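PDB 5U9C: dTDP-4-dehydrorhamnose reductase from Yersinia enterocolitica, which probably catalyses the NADPH-dependent reduction of dTDP-4-dehydro-beta-L-rhamnose to dTDP-L-rhamnose, a step in dTDP-L-rhamnose biosynthesis. Local coordinates for residues K167-G170 with K171-Q175. Residues are numbered along the deposited sequence; the frame is centred on the assembly and turned at random.
Sequences KFVG and KIIQQ
Phe168 carries its CG opposite the backbone N (chi1 -174°), which sets the ring beside its own carbonyl carbon, on the side of the following turn, while Ile172 turns CG1 back beside its own N (chi1 -67°); the two meet one turn apart in the first turns of helix 168-177. This is an i, i+4 pairing at a helix N-terminus. Ile172 CG1 sits over one face of the ring, 3.9 Å from its centroid and 18° off the normal, a CH-pi contact shifted toward the rim at CZ. A flat aromatic suits this place because it offers the aliphatic branch a broad face and still touches Arg225 and Ile228 of helix 225-235. Val169 and Ile173 repeat the spacing on a buried side, lying side by side with CG1 of the valine 3.8 Å from CD1 of the isoleucine, and both rest on Ile232 of helix 225-235. Their branched, wholly apolar side chains fit an interface between helices.

Lys167 is the N-cap residue, and its O accepts from Lys171 N at 3.0 Å, the first of five successive alpha-helical bonds. Just upstream, Asp165 OD1 takes the Lys167 N-H and, weakly, that of Gly170, so a carboxylate meets the amino end of the helix. Phe168 and Lys171 belong to a site where (R)-malate has been seen bound and that also includes Arg256; a long cationic side chain suits an anion site, although no malate is bound here. Lys171 CE comes to 3.2 Å from Lys167 O. Farther along, Lys171 O receives Gln175 N on one face of its carbonyl plane and, on the opposite face, Gln175 NE2 at 3.3 Å.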
loop_
_atom_site.group_PDB
_atom_site.type_symbol
_atom_site.label_atom_id
_atom_site.label_comp_id
_atom_site.label_asym_id
_atom_site.label_seq_id
_atom_site.Cartn_x
_atom_site.Cartn_y
_atom_site.Cartn_z
ATOM N N LYS D 167 9.053 -20.905 -26.617
ATOM C CA LYS D 167 8.729 -20.248 -25.372
ATOM C C LYS D 167 9.373 -21.050 -24.217
ATOM O O LYS D 167 10.247 -21.893 -24.444
ATOM C CB LYS D 167 7.206 -20.176 -25.210
ATOM C CG LYS D 167 6.500 -19.326 -26.246
ATOM C CD LYS D 167 7.032 -17.908 -26.289
ATOM C CE LYS D 167 6.152 -17.038 -27.166
ATOM N NZ LYS D 167 6.785 -15.712 -27.392
ATOM N N PHE D 168 8.905 -20.816 -22.995
ATOM C CA PHE D 168 9.462 -21.473 -21.821
ATOM C C PHE D 168 9.593 -22.996 -21.920
ATOM O O PHE D 168 10.675 -23.525 -21.697
ATOM C CB PHE D 168 8.678 -21.107 -20.545
ATOM C CG PHE D 168 9.313 -21.643 -19.295
ATOM C CD1 PHE D 168 10.503 -21.076 -18.807
ATOM C CD2 PHE D 168 8.755 -22.720 -18.613
ATOM C CE1 PHE D 168 11.121 -21.576 -17.658
ATOM C CE2 PHE D 168 9.369 -23.232 -17.465
ATOM C CZ PHE D 168 10.561 -22.666 -16.992
ATOM N N VAL D 169 8.510 -23.691 -22.237
ATOM C CA VAL D 169 8.547 -25.163 -22.288
ATOM C C VAL D 169 9.538 -25.684 -23.342
ATOM O O VAL D 169 10.330 -26.561 -23.035
ATOM C CB VAL D 169 7.155 -25.780 -22.473
ATOM C CG1 VAL D 169 7.230 -27.298 -22.613
ATOM C CG2 VAL D 169 6.295 -25.427 -21.283
ATOM N N GLY D 170 9.481 -25.129 -24.554
ATOM C CA GLY D 170 10.376 -25.509 -25.636
ATOM C C GLY D 170 11.842 -25.302 -25.281
ATOM O O GLY D 170 12.682 -26.162 -25.586
ATOM N N LYS D 171 12.147 -24.168 -24.638
ATOM C CA LYS D 171 13.529 -23.865 -24.218
ATOM C C LYS D 171 14.038 -24.845 -23.165
ATOM O O LYS D 171 15.196 -25.280 -23.228
ATOM C CB LYS D 171 13.661 -22.436 -23.704
ATOM C CG LYS D 171 13.621 -21.405 -24.818
ATOM C CD LYS D 171 13.675 -19.970 -24.302
ATOM C CE LYS D 171 12.369 -19.578 -23.623
ATOM N NZ LYS D 171 12.350 -18.162 -23.176
ATOM N N ILE D 172 13.194 -25.181 -22.187
ATOM C CA ILE D 172 13.573 -26.154 -21.172
ATOM C C ILE D 172 13.821 -27.496 -21.858
ATOM O O ILE D 172 14.806 -28.152 -21.574
ATOM C CB ILE D 172 12.499 -26.316 -20.070
ATOM C CG1 ILE D 172 12.362 -25.035 -19.230
ATOM C CG2 ILE D 172 12.808 -27.520 -19.169
ATOM C CD1 ILE D 172 13.608 -24.629 -18.469
ATOM N N ILE D 173 12.929 -27.890 -22.769
ATOM C CA ILE D 173 13.081 -29.150 -23.480
ATOM C C ILE D 173 14.384 -29.184 -24.336
ATOM O O ILE D 173 15.083 -30.204 -24.369
ATOM C CB ILE D 173 11.814 -29.500 -24.296
ATOM C CG1 ILE D 173 10.664 -29.848 -23.329
ATOM C CG2 ILE D 173 12.070 -30.680 -25.207
ATOM C CD1 ILE D 173 9.325 -30.121 -23.985
ATOM N N GLN D 174 14.686 -28.078 -25.009
ATOM C CA GLN D 174 15.918 -27.932 -25.820
ATOM C C GLN D 174 17.185 -28.106 -24.947
ATOM O O GLN D 174 18.161 -28.786 -25.348
ATOM C CB GLN D 174 15.915 -26.557 -26.492
ATOM C CG GLN D 174 17.105 -26.254 -27.385
ATOM C CD GLN D 174 17.138 -24.796 -27.857
ATOM O OE1 GLN D 174 16.273 -23.976 -27.499
ATOM N NE2 GLN D 174 18.162 -24.461 -28.652
ATOM N N GLN D 175 17.167 -27.516 -23.755
ATOM C CA GLN D 175 18.293 -27.648 -22.821
ATOM C C GLN D 175 18.432 -29.085 -22.324
ATOM O O GLN D 175 19.555 -29.587 -22.174
ATOM C CB GLN D 175 18.170 -26.695 -21.639
ATOM C CG GLN D 175 18.331 -25.240 -22.026
ATOM C CD GLN D 175 18.029 -24.323 -20.858
ATOM O OE1 GLN D 175 18.824 -24.183 -19.921
ATOM N NE2 GLN D 175 16.895 -23.684 -20.916
#